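Local coordinates for pyruvate kinase 1 (Trypanosoma brucei brucei, PDB 4KCT), which catalyses the last step of glycolysis, phosphoryl transfer from phosphoenolpyruvate to ADP giving pyruvate and ATP, and also has an intrinsic decarboxylase activity toward oxaloacetate, at residues A[294-302]-A[313-321]. Sequence-based numbering, arbitrary orientation. Where two conformers were deposited one is given.
Sequences ICATQMLES and EVSDVANAV. With PYR (pyruvic acid), chain E.
The carboxylate of E313 takes the hydroxyl and the backbone N-H of S302, one on each oxygen. S302 OG donates at 2.5 Å to the syn lone pair of E313 OE1, whereas S302 N reaches E313 OE2 at 2.9 Å from above the carboxylate plane, 40° out of it, with a fairly straight N-H...O angle of 159°. A water bonded to E313 OE2 and to the carbonyl of Q298 extends this grip to the turn. Further along, M299 lies across D316 at about a right angle; the bend at its chi3 (75°) sets CE 3.4 Å from D316 OD2 and 3.7 Å from A320 CB. L300 CG meets V317 CG2 at 4.0 Å, and C295 CB rests on A320 CB at 3.9 Å. The pairing thus joins strand 293-296, through its C-terminal loop, to helix 311-323 within one beta-alpha-beta unit of the TIM barrel. That loop carries T297, whose OG1 lies 2.4 Å from pyruvate O, a hydrogen bond modelled so short that its exact length is doubtful. In the next shell, R263, a pyruvate-pocket residue, forms a salt bridge with D316 OD2 and also bonds the carbonyls of A296 and T297. D316 OD1 is hydrogen-bonded to S315 OG of the second subunit, and Q298 OE1 to R311 N of that subunit.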
loop_
_atom_site.group_PDB
_atom_site.type_symbol
_atom_site.label_atom_id
_atom_site.label_comp_id
_atom_site.label_asym_id
_atom_site.label_seq_id
_atom_site.Cartn_x
_atom_site.Cartn_y
_atom_site.Cartn_z
ATOM N N ILE A 294 11.001 12.097 24.765
ATOM C CA ILE A 294 11.643 13.391 24.742
ATOM C C ILE A 294 12.984 13.221 24.007
ATOM O O ILE A 294 13.765 12.305 24.328
ATOM C CB ILE A 294 11.968 13.816 26.197
ATOM C CG1 ILE A 294 10.693 13.833 27.067
ATOM C CG2 ILE A 294 12.730 15.128 26.229
ATOM C CD1 ILE A 294 10.972 14.043 28.552
ATOM N N CYS A 295 13.251 14.082 23.036
ATOM C CA CYS A 295 14.598 14.160 22.433
ATOM C C CYS A 295 15.420 15.265 23.132
ATOM O O CYS A 295 14.925 16.367 23.323
ATOM C CB CYS A 295 14.484 14.452 20.922
ATOM S SG CYS A 295 16.095 14.382 20.054
ATOM N N ALA A 296 16.635 14.918 23.581
ATOM C CA ALA A 296 17.441 15.804 24.428
ATOM C C ALA A 296 18.860 16.074 23.855
ATOM O O ALA A 296 19.492 15.180 23.265
ATOM C CB ALA A 296 17.557 15.248 25.850
ATOM N N THR A 297 19.392 17.253 24.208
ATOM C CA THR A 297 20.836 17.507 24.287
ATOM C C THR A 297 21.421 18.095 23.006
ATOM O O THR A 297 21.306 17.514 21.912
ATOM C CB THR A 297 21.640 16.282 24.764
ATOM O OG1 THR A 297 21.212 15.929 26.088
ATOM C CG2 THR A 297 23.152 16.630 24.781
ATOM N N GLN A 298 21.908 19.322 23.134
ATOM C CA GLN A 298 22.536 20.066 22.037
ATOM C C GLN A 298 21.647 20.360 20.846
ATOM O O GLN A 298 22.152 20.754 19.778
ATOM C CB GLN A 298 23.843 19.403 21.592
ATOM C CG GLN A 298 24.933 19.416 22.679
ATOM C CD GLN A 298 26.257 18.848 22.164
ATOM O OE1 GLN A 298 26.265 17.952 21.333
ATOM N NE2 GLN A 298 27.361 19.521 22.503
ATOM N N MET A 299 20.341 20.440 21.082
ATOM C CA MET A 299 19.439 20.693 19.980
ATOM C C MET A 299 19.636 22.081 19.386
ATOM O O MET A 299 19.568 22.241 18.188
ATOM C CB MET A 299 17.980 20.467 20.391
ATOM C CG MET A 299 17.772 19.068 20.981
ATOM S SD MET A 299 16.093 18.482 20.703
ATOM C CE MET A 299 16.124 18.049 18.968
ATOM N N LEU A 300 19.844 23.090 20.247
ATOM C CA LEU A 300 20.045 24.461 19.786
ATOM C C LEU A 300 21.269 25.059 20.496
ATOM O O LEU A 300 21.291 26.243 20.824
ATOM C CB LEU A 300 18.788 25.320 20.074
ATOM C CG LEU A 300 17.548 25.012 19.198
ATOM C CD1 LEU A 300 16.335 25.790 19.722
ATOM C CD2 LEU A 300 17.814 25.381 17.731
ATOM N N GLU A 301 22.314 24.251 20.602
ATOM C CA GLU A 301 23.450 24.517 21.473
ATOM C C GLU A 301 24.079 25.913 21.240
ATOM O O GLU A 301 24.424 26.621 22.182
ATOM C CB GLU A 301 24.504 23.422 21.266
ATOM C CG GLU A 301 25.677 23.484 22.226
ATOM C CD GLU A 301 25.262 23.300 23.668
ATOM O OE1 GLU A 301 26.064 23.652 24.559
ATOM O OE2 GLU A 301 24.163 22.767 23.918
ATOM N N SER A 302 24.289 26.266 19.986
ATOM C CA SER A 302 25.036 27.489 19.688
ATOM C C SER A 302 24.273 28.720 20.201
ATOM O O SER A 302 24.863 29.796 20.381
ATOM C CB SER A 302 25.270 27.619 18.197
ATOM O OG SER A 302 24.056 27.935 17.522
ATOM N N GLU A 313 21.186 23.004 13.611
ATOM C CA GLU A 313 20.348 23.019 14.792
ATOM C C GLU A 313 18.867 23.116 14.447
ATOM O O GLU A 313 18.013 22.406 15.026
ATOM C CB GLU A 313 20.801 24.142 15.751
ATOM C CG GLU A 313 22.039 23.713 16.529
ATOM C CD GLU A 313 22.861 24.871 17.090
ATOM O OE1 GLU A 313 22.480 26.068 16.884
ATOM O OE2 GLU A 313 23.940 24.575 17.671
ATOM N N VAL A 314 18.536 23.983 13.514
ATOM C CA VAL A 314 17.164 24.063 13.087
ATOM C C VAL A 314 16.689 22.726 12.569
ATOM O O VAL A 314 15.590 22.255 12.916
ATOM C CB VAL A 314 16.962 25.145 12.019
ATOM C CG1 VAL A 314 15.570 25.008 11.408
ATOM C CG2 VAL A 314 17.145 26.513 12.643
ATOM N N SER A 315 17.512 22.080 11.753
ATOM C CA SER A 315 17.085 20.829 11.170
ATOM C C SER A 315 16.969 19.690 12.216
ATOM O O SER A 315 16.057 18.872 12.154
ATOM C CB SER A 315 17.968 20.455 9.996
ATOM O OG SER A 315 18.706 19.303 10.246
ATOM N N ASP A 316 17.847 19.702 13.208
ATOM C CA ASP A 316 17.776 18.737 14.309
ATOM C C ASP A 316 16.418 18.825 15.029
ATOM O O ASP A 316 15.777 17.791 15.318
ATOM C CB ASP A 316 18.912 19.033 15.305
ATOM C CG ASP A 316 19.060 17.949 16.382
ATOM O OD1 ASP A 316 18.961 16.738 16.073
ATOM O OD2 ASP A 316 19.246 18.318 17.552
ATOM N N VAL A 317 16.016 20.029 15.402
ATOM C CA VAL A 317 14.704 20.182 16.056
ATOM C C VAL A 317 13.556 19.704 15.142
ATOM O O VAL A 317 12.678 18.923 15.572
ATOM C CB VAL A 317 14.476 21.627 16.555
ATOM C CG1 VAL A 317 13.070 21.792 17.127
ATOM C CG2 VAL A 317 15.532 21.996 17.619
ATOM N N ALA A 318 13.566 20.138 13.886
ATOM C CA ALA A 318 12.475 19.796 12.961
ATOM C C ALA A 318 12.441 18.284 12.784
ATOM O O ALA A 318 11.387 17.670 12.792
ATOM C CB ALA A 318 12.675 20.491 11.603
ATOM N N ASN A 319 13.605 17.675 12.646
ATOM C CA ASN A 319 13.643 16.225 12.444
ATOM C C ASN A 319 13.262 15.376 13.646
ATOM O O ASN A 319 12.659 14.301 13.482
ATOM C CB ASN A 319 14.994 15.790 11.852
ATOM C CG ASN A 319 15.060 16.039 10.359
ATOM O OD1 ASN A 319 14.160 15.616 9.625
ATOM N ND2 ASN A 319 15.990 16.895 9.932
ATOM N N ALA A 320 13.541 15.874 14.856
ATOM C CA ALA A 320 13.050 15.208 16.081
ATOM C C ALA A 320 11.514 15.210 16.102
ATOM O O ALA A 320 10.882 14.181 16.374
ATOM C CB ALA A 320 13.615 15.882 17.357
ATOM N N VAL A 321 10.921 16.315 15.683
ATOM C CA VAL A 321 9.458 16.381 15.597
ATOM C C VAL A 321 8.904 15.451 14.489
ATOM O O VAL A 321 8.002 14.626 14.735
ATOM C CB VAL A 321 9.004 17.815 15.318
ATOM C CG1 VAL A 321 7.531 17.831 14.925
ATOM C CG2 VAL A 321 9.274 18.683 16.553
HETATM C C PYR E . 22.371 13.450 28.231
HETATM O O PYR E . 22.110 13.885 27.076
HETATM O OXT PYR E . 23.309 12.619 28.397
HETATM C CA PYR E . 21.488 13.813 29.383
HETATM O O3 PYR E . 21.756 13.415 30.531
HETATM C CB PYR E . 20.208 14.567 29.126
HETATM O O HOH W 1 24.347 21.854 18.238
#